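PDB 3SQR: laccase from Botrytis aclada, which oxidises phenolic compounds such as hydroquinones with four copper ions, reducing molecular oxygen to water, and probably serves in lignin degradation and detoxification. Local coordinates for residues I110-N115 against I123-I128; P140-C145 against S521-C526; D151-K156 against T554-D559; F171-G176 against H531-L536. All blocks are in the same frame, centred on the assembly; numbering follows the deposited sequence.

Contact 1. Residues I110-N115 against I123-I128; sequences IHVTNN and IHWHGI. With CU (copper (II) ion), chain F.
Ile123 meets Val112 across the interior of the first cupredoxin domain, a beta sandwich whose two facing sheets hold these strands. The strands run nearly antiparallel, at 151°, with closest axes 10.4 Å apart, so side chains and no hydrogen bonds join them. Ile123 CG1 lies 3.8 Å from Val112 CG1, branched aliphatic groups suited to strand and core alike. His124 belongs to the His-X-His-Gly copper motif and probably serves the type 2 copper site; its ND1 is hydrogen-bonded to Asp137 O.

Trp125 has the largest share of the contact. With CG anti to the carbonyl carbon (chi1 -39°), its indole reaches between the sheets. Ile110 CD1 sits over one face in a CH-pi contact, 3.8 Å from the centroid of the six-membered ring, and Ile123 CG2 covers the opposite face, leaving the ring sandwiched by methyl groups. Val112 CG2 approaches at the edge, 4.3 Å from Trp125 CH2. The broad, flat indole suits this place because it bridges the two sheets and offers both faces to methyl groups.

His126 turns the other way and binds a copper ion through ND1 at 2.0 Å, alongside His168 and His527, while its NE2 is hydrogen-bonded to Asp500. Gly127, with a positive phi of 78°, takes the third position of a type II turn, which is closed by Ile128 N donating to Trp125 O at 3.1 Å.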
loop_
_atom_site.group_PDB
_atom_site.type_symbol
_atom_site.label_atom_id
_atom_site.label_comp_id
_atom_site.label_asym_id
_atom_site.label_seq_id
_atom_site.Cartn_x
_atom_site.Cartn_y
_atom_site.Cartn_z
ATOM N N ILE A 110 -5.816 12.490 13.455
ATOM C CA ILE A 110 -5.018 13.072 12.395
ATOM C C ILE A 110 -5.865 14.093 11.653
ATOM O O ILE A 110 -6.749 13.745 10.924
ATOM C CB ILE A 110 -4.494 12.051 11.432
ATOM C CG1 ILE A 110 -3.815 10.904 12.230
ATOM C CG2 ILE A 110 -3.592 12.751 10.353
ATOM C CD1 ILE A 110 -3.601 9.610 11.470
ATOM N N HIS A 111 -5.589 15.354 11.921
ATOM C CA HIS A 111 -6.266 16.471 11.273
ATOM C C HIS A 111 -5.688 16.708 9.922
ATOM O O HIS A 111 -4.522 17.111 9.830
ATOM C CB HIS A 111 -6.135 17.756 12.083
ATOM C CG HIS A 111 -6.437 17.589 13.537
ATOM N ND1 HIS A 111 -7.720 17.650 14.037
ATOM C CD2 HIS A 111 -5.627 17.398 14.603
ATOM C CE1 HIS A 111 -7.688 17.467 15.346
ATOM N NE2 HIS A 111 -6.430 17.331 15.721
ATOM N N VAL A 112 -6.468 16.433 8.870
ATOM C CA VAL A 112 -5.984 16.525 7.506
ATOM C C VAL A 112 -6.648 17.704 6.857
ATOM O O VAL A 112 -7.856 17.675 6.581
ATOM C CB VAL A 112 -6.243 15.288 6.671
ATOM C CG1 VAL A 112 -5.720 15.479 5.266
ATOM C CG2 VAL A 112 -5.483 14.049 7.337
ATOM N N THR A 113 -5.831 18.690 6.532
ATOM C CA THR A 113 -6.332 19.891 5.820
ATOM C C THR A 113 -5.892 19.854 4.397
ATOM O O THR A 113 -4.700 19.641 4.093
ATOM C CB THR A 113 -5.801 21.178 6.490
ATOM O OG1 THR A 113 -6.202 21.233 7.887
ATOM C CG2 THR A 113 -6.285 22.433 5.686
ATOM N N ASN A 114 -6.859 19.989 3.488
ATOM C CA ASN A 114 -6.569 20.011 2.083
ATOM C C ASN A 114 -6.187 21.398 1.669
ATOM O O ASN A 114 -7.039 22.229 1.444
ATOM C CB ASN A 114 -7.761 19.554 1.203
ATOM C CG ASN A 114 -7.429 19.508 -0.217
ATOM O OD1 ASN A 114 -6.273 19.743 -0.618
ATOM N ND2 ASN A 114 -8.434 19.109 -1.062
ATOM N N ASN A 115 -4.907 21.615 1.477
ATOM C CA ASN A 115 -4.410 22.892 0.958
ATOM C C ASN A 115 -4.019 22.893 -0.515
ATOM O O ASN A 115 -3.252 23.765 -0.967
ATOM C CB ASN A 115 -3.295 23.420 1.852
ATOM C CG ASN A 115 -3.815 23.874 3.177
ATOM O OD1 ASN A 115 -4.802 24.659 3.258
ATOM N ND2 ASN A 115 -3.225 23.327 4.257
ATOM N N ILE A 123 -7.497 10.580 2.576
ATOM C CA ILE A 123 -6.271 9.904 3.007
ATOM C C ILE A 123 -6.614 8.584 3.604
ATOM O O ILE A 123 -7.396 8.518 4.560
ATOM C CB ILE A 123 -5.512 10.723 4.036
ATOM C CG1 ILE A 123 -5.324 12.143 3.559
ATOM C CG2 ILE A 123 -4.104 10.043 4.392
ATOM C CD1 ILE A 123 -4.755 12.375 2.190
ATOM N N HIS A 124 -5.986 7.542 3.051
ATOM C CA HIS A 124 -6.134 6.178 3.472
ATOM C C HIS A 124 -4.880 5.723 4.288
ATOM O O HIS A 124 -3.769 6.064 4.019
ATOM C CB HIS A 124 -6.347 5.269 2.269
ATOM C CG HIS A 124 -6.273 3.815 2.587
ATOM N ND1 HIS A 124 -7.204 3.189 3.393
ATOM C CD2 HIS A 124 -5.436 2.843 2.145
ATOM C CE1 HIS A 124 -6.873 1.909 3.519
ATOM N NE2 HIS A 124 -5.822 1.668 2.750
ATOM N N TRP A 125 -5.168 4.930 5.287
ATOM C CA TRP A 125 -4.162 4.429 6.258
ATOM C C TRP A 125 -4.024 2.967 5.876
ATOM O O TRP A 125 -4.897 2.137 6.170
ATOM C CB TRP A 125 -4.670 4.696 7.692
ATOM C CG TRP A 125 -5.342 6.032 7.761
ATOM C CD1 TRP A 125 -6.700 6.295 7.599
ATOM C CD2 TRP A 125 -4.713 7.300 7.882
ATOM N NE1 TRP A 125 -6.899 7.631 7.613
ATOM C CE2 TRP A 125 -5.704 8.273 7.730
ATOM C CE3 TRP A 125 -3.364 7.717 7.997
ATOM C CZ2 TRP A 125 -5.428 9.600 7.713
ATOM C CZ3 TRP A 125 -3.078 9.060 7.976
ATOM C CH2 TRP A 125 -4.113 10.011 7.857
ATOM N N HIS A 126 -2.964 2.674 5.105
ATOM C CA HIS A 126 -2.912 1.430 4.394
ATOM C C HIS A 126 -2.846 0.237 5.333
ATOM O O HIS A 126 -1.965 0.085 6.142
ATOM C CB HIS A 126 -1.834 1.441 3.299
ATOM C CG HIS A 126 -1.851 0.210 2.493
ATOM N ND1 HIS A 126 -2.025 0.211 1.141
ATOM C CD2 HIS A 126 -1.645 -1.079 2.852
ATOM C CE1 HIS A 126 -1.958 -1.024 0.696
ATOM N NE2 HIS A 126 -1.770 -1.837 1.720
ATOM N N GLY A 127 -3.759 -0.697 5.106
ATOM C CA GLY A 127 -3.795 -1.936 5.825
ATOM C C GLY A 127 -4.389 -1.806 7.217
ATOM O O GLY A 127 -4.489 -2.803 7.930
ATOM N N ILE A 128 -4.814 -0.601 7.580
ATOM C CA ILE A 128 -5.367 -0.374 8.878
ATOM C C ILE A 128 -6.783 -0.908 8.872
ATOM O O ILE A 128 -7.582 -0.488 8.082
ATOM C CB ILE A 128 -5.289 1.128 9.314
ATOM C CG1 ILE A 128 -3.793 1.549 9.421
ATOM C CG2 ILE A 128 -5.905 1.330 10.703
ATOM C CD1 ILE A 128 -2.914 0.745 10.450
HETATM CU CU CU F . -2.461 1.556 -0.239
#

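Contact 2. Residues P140-C145 against S521-C526; sequences PGVTQC and SWLLHC. With CU (copper (II) ion), chain E; CU (copper (II) ion), chain D.
The His-Cys-His copper motif of laccases, which includes His525 and Cys526, ends strand 520-526 of the third cupredoxin domain, and the start of this strand is packed by Val142 and Thr143 from a loop of the first. Val142 CG1 presses on the Ser521 backbone, 3.2 Å from Ser521 O, and also lies 3.4 Å from Ser521 OG. Its other methyl, CG2, reaches Leu523 CD1 at 4.3 Å. Thr143 turns CG2 to the same carbonyl, 3.7 Å from Ser521 O, while its OG1 bonds to Val139 N. Small branched residues fit so close to a backbone.

Farther along, His525 NE2 binds a copper ion that His170, His468 and a water also hold, the water lying in the plane of the His525 ring. His525 ND1 donates to Cys526 O at 2.8 Å, from above the carbonyl plane; together with the copper bond at NE2, this holds the ring's rotation. Cys526 SG binds the type 1 copper at 2.2 Å with His463 and His531.

Since no hydrogen bond crosses between the segments, van der Waals contact joins them, mostly of methyl groups with the oxygens of Ser521; the adjacent Cys526 and His525 meanwhile offer the short covalent path by which multicopper oxidases pass electrons to the trinuclear cluster.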
loop_
_atom_site.group_PDB
_atom_site.type_symbol
_atom_site.label_atom_id
_atom_site.label_comp_id
_atom_site.label_asym_id
_atom_site.label_seq_id
_atom_site.Cartn_x
_atom_site.Cartn_y
_atom_site.Cartn_z
ATOM N N PRO A 140 -12.311 7.877 -1.081
ATOM C CA PRO A 140 -13.335 8.810 -1.574
ATOM C C PRO A 140 -14.276 8.066 -2.483
ATOM O O PRO A 140 -13.836 7.247 -3.308
ATOM C CB PRO A 140 -12.503 9.858 -2.315
ATOM C CG PRO A 140 -11.328 9.117 -2.825
ATOM C CD PRO A 140 -11.062 8.005 -1.843
ATOM N N GLY A 141 -15.580 8.346 -2.353
ATOM C CA GLY A 141 -16.535 7.556 -3.078
ATOM C C GLY A 141 -16.987 6.298 -2.401
ATOM O O GLY A 141 -17.948 5.650 -2.843
ATOM N N VAL A 142 -16.241 5.836 -1.389
ATOM C CA VAL A 142 -16.666 4.666 -0.634
ATOM C C VAL A 142 -16.927 5.001 0.828
ATOM O O VAL A 142 -18.036 4.758 1.357
ATOM C CB VAL A 142 -15.631 3.532 -0.737
ATOM C CG1 VAL A 142 -16.043 2.341 0.223
ATOM C CG2 VAL A 142 -15.349 3.104 -2.226
ATOM N N THR A 143 -15.919 5.543 1.545
ATOM C CA THR A 143 -16.067 5.811 3.001
ATOM C C THR A 143 -16.209 7.276 3.370
ATOM O O THR A 143 -16.457 7.641 4.524
ATOM C CB THR A 143 -14.901 5.208 3.790
ATOM O OG1 THR A 143 -13.718 5.867 3.398
ATOM C CG2 THR A 143 -14.775 3.716 3.528
ATOM N N GLN A 144 -16.071 8.129 2.375
ATOM C CA GLN A 144 -16.229 9.562 2.525
ATOM C C GLN A 144 -16.388 10.252 1.188
ATOM O O GLN A 144 -16.017 9.736 0.138
ATOM C CB GLN A 144 -15.008 10.211 3.171
ATOM C CG GLN A 144 -13.725 10.075 2.418
ATOM C CD GLN A 144 -12.593 10.815 3.110
ATOM O OE1 GLN A 144 -11.871 10.217 3.929
ATOM N NE2 GLN A 144 -12.460 12.102 2.841
ATOM N N CYS A 145 -16.872 11.481 1.241
ATOM C CA CYS A 145 -16.711 12.407 0.168
ATOM C C CYS A 145 -15.256 12.917 0.275
ATOM O O CYS A 145 -14.692 12.943 1.374
ATOM C CB CYS A 145 -17.632 13.618 0.294
ATOM S SG CYS A 145 -19.404 13.166 0.072
ATOM N N SER A 521 -17.911 -0.852 4.195
ATOM C CA SER A 521 -17.830 -0.862 2.780
ATOM C C SER A 521 -16.360 -0.815 2.460
ATOM O O SER A 521 -15.725 0.230 2.629
ATOM C CB SER A 521 -18.533 0.349 2.242
ATOM O OG SER A 521 -18.054 1.522 2.865
ATOM N N TRP A 522 -15.877 -1.935 1.960
ATOM C CA TRP A 522 -14.446 -2.185 1.816
ATOM C C TRP A 522 -14.003 -2.325 0.374
ATOM O O TRP A 522 -14.384 -3.250 -0.315
ATOM C CB TRP A 522 -14.090 -3.417 2.631
ATOM C CG TRP A 522 -14.522 -3.284 4.023
ATOM C CD1 TRP A 522 -15.402 -4.085 4.710
ATOM C CD2 TRP A 522 -14.127 -2.282 4.940
ATOM N NE1 TRP A 522 -15.569 -3.657 5.941
ATOM C CE2 TRP A 522 -14.788 -2.570 6.165
ATOM C CE3 TRP A 522 -13.218 -1.236 4.905
ATOM C CZ2 TRP A 522 -14.595 -1.833 7.303
ATOM C CZ3 TRP A 522 -13.032 -0.475 6.063
ATOM C CH2 TRP A 522 -13.743 -0.768 7.245
ATOM N N LEU A 523 -13.191 -1.405 -0.048
ATOM C CA LEU A 523 -12.653 -1.394 -1.390
ATOM C C LEU A 523 -11.642 -2.543 -1.581
ATOM O O LEU A 523 -10.881 -2.881 -0.661
ATOM C CB LEU A 523 -11.975 -0.065 -1.672
ATOM C CG LEU A 523 -11.498 0.159 -3.114
ATOM C CD1 LEU A 523 -12.756 0.243 -4.061
ATOM C CD2 LEU A 523 -10.658 1.402 -3.218
ATOM N N LEU A 524 -11.663 -3.167 -2.749
ATOM C CA LEU A 524 -10.615 -4.095 -3.127
ATOM C C LEU A 524 -10.210 -3.675 -4.537
ATOM O O LEU A 524 -11.048 -3.421 -5.370
ATOM C CB LEU A 524 -11.116 -5.535 -3.141
ATOM C CG LEU A 524 -10.116 -6.543 -3.740
ATOM C CD1 LEU A 524 -10.204 -7.872 -2.999
ATOM C CD2 LEU A 524 -10.345 -6.672 -5.274
ATOM N N HIS A 525 -8.916 -3.535 -4.774
ATOM C CA HIS A 525 -8.472 -3.005 -6.018
ATOM C C HIS A 525 -7.049 -3.353 -6.299
ATOM O O HIS A 525 -6.300 -3.690 -5.384
ATOM C CB HIS A 525 -8.612 -1.489 -6.026
ATOM C CG HIS A 525 -7.738 -0.806 -5.039
ATOM N ND1 HIS A 525 -6.570 -0.164 -5.390
ATOM C CD2 HIS A 525 -7.851 -0.681 -3.695
ATOM C CE1 HIS A 525 -6.033 0.373 -4.310
ATOM N NE2 HIS A 525 -6.772 0.043 -3.264
ATOM N N CYS A 526 -6.707 -3.318 -7.582
ATOM C CA CYS A 526 -5.305 -3.330 -7.985
ATOM C C CYS A 526 -4.662 -2.017 -7.520
ATOM O O CYS A 526 -5.250 -0.924 -7.685
ATOM C CB CYS A 526 -5.187 -3.437 -9.502
ATOM S SG CYS A 526 -3.496 -3.458 -9.958
HETATM CU CU CU E . -6.842 0.907 -1.469
HETATM CU CU CU D . -3.405 -4.058 -12.110
HETATM O O HOH W 1 -4.885 1.611 -1.275
#

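Contact 3. Residues D151-K156 against T554-D559; sequences DTLTYK and TAIFED
Leu153 and Ile556 mark the closest approach of a strand to a helix, their CA atoms 7.7 Å apart. Strand 152-158 is the outermost strand of its sheet in the first cupredoxin domain, and it hydrogen-bonds on its inner side to strand 107-114. The facing residues form a regular alpha-helical turn, in which Glu558 N donates to Thr554 O at 3.0 Å.

One pair of side chains makes the main bridge. Leu153 has CG anti to its backbone N (chi1 179°), and although its first bond does not aim at the helix, the branch end does: Leu153 CD1 comes to 3.3 Å from Ile556 CG2, tighter than ordinary van der Waals contact. Leucine branches one carbon farther out, at CG, which lets a methyl reach the helix from a side chain that does not start toward it, and Ile556 offers a methyl fixed next to the helix backbone. Leu153 CG also lies over a face of the Tyr155 ring, toward its rim.

Asp151, just before the strand, accepts a weak bond from Thr152 N through OD1 and extends OD2 to Asn563, farther along the same helix. Phe557 turns away from the strand and meets Phe424 edge to face.

The arrangement is plain interdomain packing: helix 551-567, which comes after strand 537-542 of the third domain's sheet, lies against the edge of the first domain's sheet and is tied to that domain also by the Cys145-Cys561 disulfide.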
loop_
_atom_site.group_PDB
_atom_site.type_symbol
_atom_site.label_atom_id
_atom_site.label_comp_id
_atom_site.label_asym_id
_atom_site.label_seq_id
_atom_site.Cartn_x
_atom_site.Cartn_y
_atom_site.Cartn_z
ATOM N N ASP A 151 -10.819 22.607 3.233
ATOM C CA ASP A 151 -11.484 21.970 4.301
ATOM C C ASP A 151 -10.472 21.063 5.070
ATOM O O ASP A 151 -9.390 20.737 4.560
ATOM C CB ASP A 151 -12.640 21.156 3.776
ATOM C CG ASP A 151 -13.623 20.786 4.836
ATOM O OD1 ASP A 151 -13.576 21.362 5.942
ATOM O OD2 ASP A 151 -14.492 19.906 4.567
ATOM N N THR A 152 -10.894 20.674 6.253
ATOM C CA THR A 152 -10.206 19.766 7.148
ATOM C C THR A 152 -11.107 18.597 7.531
ATOM O O THR A 152 -12.302 18.787 7.833
ATOM C CB THR A 152 -9.683 20.496 8.401
ATOM O OG1 THR A 152 -8.787 21.535 7.966
ATOM C CG2 THR A 152 -8.958 19.477 9.378
ATOM N N LEU A 153 -10.510 17.394 7.566
ATOM C CA LEU A 153 -11.181 16.239 8.071
ATOM C C LEU A 153 -10.253 15.648 9.070
ATOM O O LEU A 153 -9.123 15.408 8.713
ATOM C CB LEU A 153 -11.427 15.217 6.988
ATOM C CG LEU A 153 -12.110 13.940 7.444
ATOM C CD1 LEU A 153 -13.409 14.105 8.326
ATOM C CD2 LEU A 153 -12.339 13.061 6.186
ATOM N N THR A 154 -10.787 15.402 10.262
ATOM C CA THR A 154 -10.015 14.742 11.347
ATOM C C THR A 154 -10.308 13.249 11.355
ATOM O O THR A 154 -11.375 12.802 11.718
ATOM C CB THR A 154 -10.310 15.383 12.692
ATOM O OG1 THR A 154 -9.980 16.785 12.604
ATOM C CG2 THR A 154 -9.464 14.683 13.842
ATOM N N TYR A 155 -9.297 12.468 11.009
ATOM C CA TYR A 155 -9.411 11.030 11.034
ATOM C C TYR A 155 -9.096 10.562 12.436
ATOM O O TYR A 155 -8.171 11.047 13.062
ATOM C CB TYR A 155 -8.464 10.412 10.024
ATOM C CG TYR A 155 -8.780 10.722 8.556
ATOM C CD1 TYR A 155 -8.404 11.921 7.935
ATOM C CD2 TYR A 155 -9.464 9.818 7.791
ATOM C CE1 TYR A 155 -8.662 12.175 6.615
ATOM C CE2 TYR A 155 -9.718 10.052 6.496
ATOM C CZ TYR A 155 -9.348 11.220 5.879
ATOM O OH TYR A 155 -9.615 11.402 4.530
ATOM N N LYS A 156 -9.921 9.661 12.925
ATOM C CA LYS A 156 -9.729 9.051 14.211
ATOM C C LYS A 156 -9.811 7.585 14.150
ATOM O O LYS A 156 -10.845 7.046 13.738
ATOM C CB LYS A 156 -10.790 9.619 15.189
ATOM C CG LYS A 156 -10.631 11.119 15.451
ATOM C CD LYS A 156 -11.663 11.570 16.553
ATOM C CE LYS A 156 -11.600 13.079 16.849
ATOM N NZ LYS A 156 -12.127 13.381 18.277
ATOM N N THR A 554 -21.095 10.908 12.097
ATOM C CA THR A 554 -22.074 11.232 11.077
ATOM C C THR A 554 -22.091 12.679 10.762
ATOM O O THR A 554 -22.137 13.012 9.587
ATOM C CB THR A 554 -23.488 10.639 11.449
ATOM O OG1 THR A 554 -23.325 9.244 11.627
ATOM C CG2 THR A 554 -24.436 10.849 10.377
ATOM N N ALA A 555 -22.025 13.555 11.765
ATOM C CA ALA A 555 -22.006 15.012 11.552
ATOM C C ALA A 555 -20.763 15.348 10.769
ATOM O O ALA A 555 -20.801 16.061 9.809
ATOM C CB ALA A 555 -22.053 15.835 12.949
ATOM N N ILE A 556 -19.650 14.732 11.141
ATOM C CA ILE A 556 -18.394 15.052 10.459
ATOM C C ILE A 556 -18.427 14.693 8.980
ATOM O O ILE A 556 -18.090 15.496 8.116
ATOM C CB ILE A 556 -17.218 14.390 11.209
ATOM C CG1 ILE A 556 -16.979 15.134 12.524
ATOM C CG2 ILE A 556 -15.980 14.328 10.332
ATOM C CD1 ILE A 556 -16.120 14.299 13.513
ATOM N N PHE A 557 -18.901 13.502 8.686
ATOM C CA PHE A 557 -19.057 12.992 7.332
ATOM C C PHE A 557 -19.949 13.867 6.487
ATOM O O PHE A 557 -19.618 14.236 5.349
ATOM C CB PHE A 557 -19.633 11.596 7.482
ATOM C CG PHE A 557 -19.901 10.887 6.222
ATOM C CD1 PHE A 557 -21.074 11.095 5.532
ATOM C CD2 PHE A 557 -19.000 9.903 5.749
ATOM C CE1 PHE A 557 -21.331 10.390 4.349
ATOM C CE2 PHE A 557 -19.258 9.225 4.622
ATOM C CZ PHE A 557 -20.429 9.469 3.893
ATOM N N GLU A 558 -21.086 14.195 7.083
ATOM C CA GLU A 558 -22.014 15.145 6.454
ATOM C C GLU A 558 -21.370 16.467 6.124
ATOM O O GLU A 558 -21.558 17.006 5.007
ATOM C CB GLU A 558 -23.217 15.342 7.378
ATOM C CG GLU A 558 -24.110 14.146 7.428
ATOM C CD GLU A 558 -25.131 14.172 8.589
ATOM O OE1 GLU A 558 -25.100 15.078 9.481
ATOM O OE2 GLU A 558 -25.939 13.232 8.611
ATOM N N ASP A 559 -20.582 16.979 7.072
ATOM C CA ASP A 559 -19.932 18.234 6.866
ATOM C C ASP A 559 -18.918 18.143 5.734
ATOM O O ASP A 559 -18.823 19.034 4.887
ATOM C CB ASP A 559 -19.221 18.729 8.115
ATOM C CG ASP A 559 -20.197 19.123 9.305
ATOM O OD1 ASP A 559 -21.449 19.139 9.167
ATOM O OD2 ASP A 559 -19.690 19.298 10.447
#

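Contact 4. Residues F171-G176 against H531-L536; sequences FSLQYG and HASEGL. With CU (copper (II) ion), chain D.
Leu173 CG and Ser533 OG both lie anti to the carbonyl carbon and beside the backbone N of their own residues (chi1 -60° and -84°), which brings a leucine branch against a hydroxyl. Leu173 sits in a type II' turn running from Phe171 to Gln174; Ser533 closes a short helix that ends in a Schellman motif. Leu173 CD2 approaches Ser533 OG to 3.4 Å, a contact of methyl with oxygen and not a hydrogen bond.

The polar contacts pass through other partners. A bridging water donates to Ser533 OG at 2.7 Å and, only weakly, to Ser172 O. Both Ser172 OG and Ser533 OG are hydrogen-bonded to Asp577 OD2, so one carboxylate oxygen of the C-terminal tail draws the two segments together; small hydroxyl residues suit a site where both segments turn a hydroxyl to one acceptor. In ascomycete laccases this tail typically plugs the channel toward the trinuclear coppers.

In the Schellman motif Gly535 N donates to Ala532 O and Leu536 N to His531 O, both at 3.0 Å. Gly535 is the C-prime residue, and its positive phi would press any CB on the preceding carbonyl oxygen. The reversal sends Leu536 back to the metal bound by His531, two residues before the helix's last. His531 ND1 binds the type 1 copper at 2.0 Å, with Cys526 and His463 as companions, while Leu536 CD1 stands 3.6 Å from the same ion.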
loop_
_atom_site.group_PDB
_atom_site.type_symbol
_atom_site.label_atom_id
_atom_site.label_comp_id
_atom_site.label_asym_id
_atom_site.label_seq_id
_atom_site.Cartn_x
_atom_site.Cartn_y
_atom_site.Cartn_z
ATOM N N PHE A 171 -7.259 9.366 -3.380
ATOM C CA PHE A 171 -8.032 10.204 -4.287
ATOM C C PHE A 171 -7.277 10.239 -5.601
ATOM O O PHE A 171 -6.178 10.846 -5.737
ATOM C CB PHE A 171 -8.182 11.587 -3.702
ATOM C CG PHE A 171 -8.939 12.538 -4.572
ATOM C CD1 PHE A 171 -8.284 13.197 -5.585
ATOM C CD2 PHE A 171 -10.252 12.781 -4.326
ATOM C CE1 PHE A 171 -8.958 14.108 -6.380
ATOM C CE2 PHE A 171 -10.973 13.694 -5.113
ATOM C CZ PHE A 171 -10.307 14.336 -6.153
ATOM N N SER A 172 -7.784 9.459 -6.546
ATOM C CA SER A 172 -7.212 9.439 -7.878
ATOM C C SER A 172 -5.689 9.165 -7.800
ATOM O O SER A 172 -5.273 8.307 -6.984
ATOM C CB SER A 172 -7.624 10.728 -8.685
ATOM O OG SER A 172 -7.036 10.707 -9.993
ATOM N N LEU A 173 -4.868 9.777 -8.638
ATOM C CA LEU A 173 -3.449 9.374 -8.736
ATOM C C LEU A 173 -2.528 10.116 -7.806
ATOM O O LEU A 173 -1.321 10.050 -7.965
ATOM C CB LEU A 173 -2.950 9.614 -10.180
ATOM C CG LEU A 173 -3.670 8.868 -11.287
ATOM C CD1 LEU A 173 -3.271 9.500 -12.672
ATOM C CD2 LEU A 173 -3.268 7.419 -11.256
ATOM N N GLN A 174 -3.085 10.796 -6.811
ATOM C CA GLN A 174 -2.276 11.753 -6.032
ATOM C C GLN A 174 -1.078 11.142 -5.383
ATOM O O GLN A 174 -0.088 11.796 -5.258
ATOM C CB GLN A 174 -3.077 12.424 -4.953
ATOM C CG GLN A 174 -4.097 13.407 -5.514
ATOM C CD GLN A 174 -4.983 14.059 -4.447
ATOM O OE1 GLN A 174 -5.224 13.505 -3.392
ATOM N NE2 GLN A 174 -5.545 15.259 -4.765
ATOM N N TYR A 175 -1.167 9.901 -4.932
ATOM C CA TYR A 175 0.040 9.384 -4.250
ATOM C C TYR A 175 1.196 9.214 -5.210
ATOM O O TYR A 175 2.383 9.138 -4.784
ATOM C CB TYR A 175 -0.213 8.120 -3.382
ATOM C CG TYR A 175 -0.174 6.792 -4.106
ATOM C CD1 TYR A 175 1.005 6.193 -4.379
ATOM C CD2 TYR A 175 -1.318 6.177 -4.551
ATOM C CE1 TYR A 175 1.101 5.016 -5.020
ATOM C CE2 TYR A 175 -1.236 4.933 -5.238
ATOM C CZ TYR A 175 -0.029 4.370 -5.443
ATOM O OH TYR A 175 0.161 3.164 -6.107
ATOM N N GLY A 176 0.908 9.196 -6.509
ATOM C CA GLY A 176 1.945 9.208 -7.529
ATOM C C GLY A 176 2.777 10.460 -7.593
ATOM O O GLY A 176 3.906 10.453 -8.124
ATOM N N HIS A 531 -4.204 1.266 -12.937
ATOM C CA HIS A 531 -5.247 0.231 -13.010
ATOM C C HIS A 531 -6.391 0.567 -12.083
ATOM O O HIS A 531 -7.556 0.459 -12.467
ATOM C CB HIS A 531 -4.665 -1.141 -12.696
ATOM C CG HIS A 531 -3.654 -1.594 -13.710
ATOM N ND1 HIS A 531 -3.036 -2.808 -13.658
ATOM C CD2 HIS A 531 -3.134 -0.960 -14.794
ATOM C CE1 HIS A 531 -2.202 -2.925 -14.676
ATOM N NE2 HIS A 531 -2.263 -1.817 -15.395
ATOM N N ALA A 532 -6.075 1.059 -10.898
ATOM C CA ALA A 532 -7.107 1.565 -10.007
ATOM C C ALA A 532 -7.922 2.648 -10.655
ATOM O O ALA A 532 -9.151 2.638 -10.621
ATOM C CB ALA A 532 -6.463 2.069 -8.640
ATOM N N SER A 533 -7.235 3.602 -11.264
ATOM C CA SER A 533 -7.898 4.722 -11.939
ATOM C C SER A 533 -8.751 4.271 -13.156
ATOM O O SER A 533 -9.819 4.887 -13.443
ATOM C CB SER A 533 -6.876 5.716 -12.386
ATOM O OG SER A 533 -6.577 6.557 -11.299
ATOM N N GLU A 534 -8.312 3.176 -13.768
ATOM C CA GLU A 534 -9.006 2.466 -14.856
ATOM C C GLU A 534 -10.090 1.523 -14.393
ATOM O O GLU A 534 -10.605 0.741 -15.177
ATOM C CB GLU A 534 -7.954 1.773 -15.718
ATOM C CG GLU A 534 -7.158 2.789 -16.498
ATOM C CD GLU A 534 -5.787 2.374 -16.916
ATOM O OE1 GLU A 534 -5.429 1.196 -16.769
ATOM O OE2 GLU A 534 -5.030 3.268 -17.416
ATOM N N GLY A 535 -10.440 1.565 -13.106
ATOM C CA GLY A 535 -11.496 0.796 -12.594
ATOM C C GLY A 535 -11.289 -0.651 -12.220
ATOM O O GLY A 535 -12.299 -1.388 -12.043
ATOM N N LEU A 536 -10.052 -1.099 -12.004
ATOM C CA LEU A 536 -9.837 -2.441 -11.567
ATOM C C LEU A 536 -10.047 -2.557 -10.079
ATOM O O LEU A 536 -9.102 -2.550 -9.298
ATOM C CB LEU A 536 -8.396 -2.939 -11.916
ATOM C CG LEU A 536 -8.286 -4.414 -12.172
ATOM C CD1 LEU A 536 -6.894 -4.760 -12.709
ATOM C CD2 LEU A 536 -8.564 -5.227 -10.947
HETATM CU CU CU D . -3.405 -4.058 -12.110
HETATM O O HOH W 2 -6.067 5.720 -8.732
#

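Overall arrangement
Contacts 1, 2 and 4 carry copper ligands; the trinuclear cluster lies where the first and third cupredoxin domains meet, and the type 1 copper in the third. Contact 1 is internal to the first domain; contacts 2, 3 and 4 each join it to the third domain or to helix 551-567. Contacts 1 and 3, with centres 12 Å apart, share a sheet through neighbouring strands 107-114 and 152-158. Contact 2 touches contact 3 where Gln144 OE1 lies 2.6 Å from Tyr155 OH, and contact 4 where Cys526 N lies 3.0 Å from Leu536 O. Contacts 2 and 4 both supply type 1 ligands, whereas contacts 1 and 2 supply histidines to the cluster. Contact 3, about 23 Å from contact 4 between centres, lies farther out.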